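PDB 3UYU: Ice-binding protein from Leucosporidium, which attaches to ice crystal surfaces and inhibits their growth, giving freeze tolerance with only low thermal hysteresis activity. Local coordinates for residues 194-199 / 212-217. The protein carries 2 engineered substitutions. Sequence-based numbering, arbitrary orientation.
Sequences FVTLQT and EVALQK
One face of the Phe-194 ring receives Glu-212: its CB sits 3.9 Å from the ring centroid, 22° off the normal and offset toward the rim, a CH-pi contact. Glu-212 CG follows at the far end of the ring, 3.3 Å from Phe-194 CZ, because CG stands anti to its own backbone N (chi1 175°). At the ring edge, in plane, Ala-214 CB meets Phe-194 CE1 at 3.8 Å. An alanine in place of Phe-194 would probably leave the Glu-212 methylenes without their aromatic cover and open a gap beside the Ala-214 methyl. Gln-216 runs alongside Gln-198, its OE1 3.4 Å from Gln-198 CB; the same OE1 accepts a weak hydrogen bond from Thr-199 N (3.2 Å, 135° at the hydrogen), while NE2 approaches Thr-196 CG2. Between these groups the backbones run parallel, with four N-H...O hydrogen bonds: Val-195 N to Glu-212 O, Ala-214 N to Val-195 O (2.7 Å), Leu-197 N to Ala-214 O and Gln-216 N to Leu-197 O. Alternation sends Val-195, Leu-197, Val-213 and Leu-215 to the buried face, where Leu-197 CD1 packs on Leu-215 CD2 at 3.9 Å; the two strands belong to adjacent coils of the right-handed beta-helix. Thr-196 and Ala-214 lie on the outward face between the Phe-194/Glu-212 pair and the Gln-216 amide, and the regular parallel pairing is consistent with an ordered face on which Ala-214 probably meets ice.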
ATOM      1  N   PHE A 194       7.628 -16.654 -14.846  1.00 14.34           N
ATOM      2  CA  PHE A 194       6.368 -17.188 -15.321  1.00 15.74           C
ATOM      3  C   PHE A 194       5.806 -18.180 -14.289  1.00 15.09           C
ATOM      4  O   PHE A 194       6.584 -18.851 -13.630  1.00 16.22           O
ATOM      5  CB  PHE A 194       6.649 -17.966 -16.615  1.00 17.78           C
ATOM      6  CG  PHE A 194       5.580 -17.842 -17.646  1.00 19.89           C
ATOM      7  CD1 PHE A 194       4.363 -18.543 -17.510  1.00 22.84           C
ATOM      8  CD2 PHE A 194       5.762 -17.041 -18.767  1.00 23.66           C
ATOM      9  CE1 PHE A 194       3.369 -18.465 -18.450  1.00 23.77           C
ATOM     10  CE2 PHE A 194       4.762 -16.961 -19.740  1.00 26.43           C
ATOM     11  CZ  PHE A 194       3.556 -17.681 -19.576  1.00 26.53           C
ATOM     12  N   VAL A 195       4.479 -18.220 -14.133  1.00 14.39           N
ATOM     13  CA  VAL A 195       3.801 -19.318 -13.361  1.00 14.04           C
ATOM     14  C   VAL A 195       2.771 -19.963 -14.257  1.00 13.24           C
ATOM     15  O   VAL A 195       1.905 -19.273 -14.838  1.00 12.73           O
ATOM     16  CB  VAL A 195       3.070 -18.752 -12.117  1.00 13.44           C
ATOM     17  CG1 VAL A 195       2.386 -19.905 -11.300  1.00 13.11           C
ATOM     18  CG2 VAL A 195       4.034 -18.021 -11.198  1.00 15.09           C
ATOM     19  N   THR A 196       2.832 -21.312 -14.349  1.00 13.58           N
ATOM     20  CA  THR A 196       1.814 -22.087 -15.078  1.00 13.62           C
ATOM     21  C   THR A 196       1.161 -23.064 -14.128  1.00 11.46           C
ATOM     22  O   THR A 196       1.894 -23.833 -13.499  1.00 13.29           O
ATOM     23  CB  THR A 196       2.499 -22.922 -16.163  1.00 13.94           C
ATOM     24  OG1 THR A 196       3.196 -22.008 -17.038  1.00 17.05           O
ATOM     25  CG2 THR A 196       1.471 -23.717 -17.020  1.00 14.89           C
ATOM     26  N   LEU A 197      -0.157 -22.995 -14.069  1.00 12.21           N
ATOM     27  CA  LEU A 197      -0.898 -23.992 -13.309  1.00 12.38           C
ATOM     28  C   LEU A 197      -1.455 -24.941 -14.368  1.00 10.47           C
ATOM     29  O   LEU A 197      -2.379 -24.562 -15.085  1.00 11.80           O
ATOM     30  CB  LEU A 197      -2.014 -23.398 -12.427  1.00 13.12           C
ATOM     31  CG  LEU A 197      -1.572 -22.453 -11.275  1.00 16.38           C
ATOM     32  CD1 LEU A 197      -2.814 -22.380 -10.337  1.00 17.34           C
ATOM     33  CD2 LEU A 197      -0.254 -22.598 -10.585  1.00 19.17           C
ATOM     34  N   GLN A 198      -0.851 -26.117 -14.468  1.00 14.37           N
ATOM     35  CA  GLN A 198      -1.236 -27.045 -15.545  1.00 14.61           C
ATOM     36  C   GLN A 198      -2.610 -27.692 -15.304  1.00 14.21           C
ATOM     37  O   GLN A 198      -3.170 -27.709 -14.202  1.00 15.38           O
ATOM     38  CB  GLN A 198      -0.129 -28.081 -15.846  1.00 12.75           C
ATOM     39  CG  GLN A 198       1.280 -27.462 -16.295  1.00 16.68           C
ATOM     40  CD  GLN A 198       2.353 -28.476 -16.619  1.00 19.35           C
ATOM     41  OE1 GLN A 198       2.485 -29.509 -15.982  1.00 22.13           O
ATOM     42  NE2 GLN A 198       3.170 -28.164 -17.602  1.00 20.33           N
ATOM     43  N   THR A 199      -3.108 -28.285 -16.387  1.00 15.70           N
ATOM     44  CA  THR A 199      -4.475 -28.781 -16.444  1.00 16.31           C
ATOM     45  C   THR A 199      -4.982 -29.490 -15.201  1.00 15.33           C
ATOM     46  O   THR A 199      -4.409 -30.503 -14.720  1.00 15.41           O
ATOM     47  CB  THR A 199      -4.851 -29.452 -17.811  1.00 19.87           C
ATOM     48  OG1 THR A 199      -5.875 -30.434 -17.724  1.00 23.38           O
ATOM     49  CG2 THR A 199      -3.728 -29.538 -18.762  1.00 15.28           C
ATOM     50  N   GLU A 212       4.055 -13.226 -16.162  1.00 13.76           N
ATOM     51  CA  GLU A 212       2.759 -13.790 -16.634  1.00 12.97           C
ATOM     52  C   GLU A 212       2.330 -15.020 -15.822  1.00 12.50           C
ATOM     53  O   GLU A 212       3.172 -15.798 -15.355  1.00 13.00           O
ATOM     54  CB  GLU A 212       2.983 -14.242 -18.113  1.00 15.98           C
ATOM     55  CG  GLU A 212       1.822 -14.954 -18.773  1.00 22.46           C
ATOM     56  CD  GLU A 212       0.863 -14.013 -19.501  1.00 27.37           C
ATOM     57  OE1 GLU A 212       1.269 -12.839 -19.702  1.00 30.27           O
ATOM     58  OE2 GLU A 212      -0.272 -14.446 -19.892  1.00 26.76           O
ATOM     59  N   VAL A 213       1.026 -15.163 -15.717  1.00 12.44           N
ATOM     60  CA  VAL A 213       0.407 -16.378 -15.091  1.00 12.28           C
ATOM     61  C   VAL A 213      -0.455 -17.086 -16.120  1.00 12.67           C
ATOM     62  O   VAL A 213      -1.317 -16.466 -16.754  1.00 13.17           O
ATOM     63  CB  VAL A 213      -0.437 -15.995 -13.839  1.00 11.96           C
ATOM     64  CG1 VAL A 213      -1.210 -17.251 -13.280  1.00 13.19           C
ATOM     65  CG2 VAL A 213       0.459 -15.357 -12.801  1.00 11.62           C
ATOM     66  N   ALA A 214      -0.171 -18.380 -16.350  1.00 12.90           N
ATOM     67  CA  ALA A 214      -1.008 -19.153 -17.226  1.00 13.79           C
ATOM     68  C   ALA A 214      -1.783 -20.222 -16.441  1.00 12.80           C
ATOM     69  O   ALA A 214      -1.161 -21.022 -15.692  1.00 14.53           O
ATOM     70  CB  ALA A 214      -0.150 -19.808 -18.311  1.00 14.69           C
ATOM     71  N   LEU A 215      -3.102 -20.210 -16.605  1.00 12.69           N
ATOM     72  CA  LEU A 215      -3.996 -21.176 -15.923  1.00 13.39           C
ATOM     73  C   LEU A 215      -4.468 -22.176 -16.991  1.00 14.74           C
ATOM     74  O   LEU A 215      -4.899 -21.761 -18.068  1.00 15.19           O
ATOM     75  CB  LEU A 215      -5.203 -20.488 -15.385  1.00 14.24           C
ATOM     76  CG  LEU A 215      -4.786 -19.388 -14.384  1.00 14.20           C
ATOM     77  CD1 LEU A 215      -6.054 -18.766 -14.033  1.00 13.37           C
ATOM     78  CD2 LEU A 215      -3.951 -19.901 -13.135  1.00 16.92           C
ATOM     79  N   GLN A 216      -4.426 -23.456 -16.667  1.00 13.08           N
ATOM     80  CA  GLN A 216      -4.982 -24.516 -17.562  1.00 13.08           C
ATOM     81  C   GLN A 216      -6.079 -25.262 -16.764  1.00 11.63           C
ATOM     82  O   GLN A 216      -5.769 -26.140 -15.924  1.00 14.00           O
ATOM     83  CB  GLN A 216      -3.843 -25.434 -17.977  1.00 13.34           C
ATOM     84  CG  GLN A 216      -2.810 -24.831 -18.872  1.00 16.01           C
ATOM     85  CD  GLN A 216      -1.588 -25.714 -19.124  1.00 17.29           C
ATOM     86  OE1 GLN A 216      -1.525 -26.919 -18.756  1.00 20.69           O
ATOM     87  NE2 GLN A 216      -0.567 -25.117 -19.754  1.00 18.29           N
ATOM     88  N   LYS A 217      -7.330 -24.864 -16.966  1.00 11.08           N
ATOM     89  CA  LYS A 217      -8.479 -25.494 -16.257  1.00 11.83           C
ATOM     90  C   LYS A 217      -8.143 -25.586 -14.754  1.00 14.12           C
ATOM     91  O   LYS A 217      -8.249 -26.643 -14.086  1.00 13.36           O
ATOM     92  CB  LYS A 217      -8.774 -26.911 -16.825  1.00 13.98           C
ATOM     93  CG  LYS A 217      -9.146 -26.836 -18.245  1.00 15.38           C
ATOM     94  CD  LYS A 217      -9.710 -28.176 -18.747  1.00 18.31           C
ATOM     95  CE  LYS A 217      -9.945 -28.166 -20.235  1.00 21.31           C
ATOM     96  NZ  LYS A 217     -11.287 -27.630 -20.417  1.00 23.27           N
TER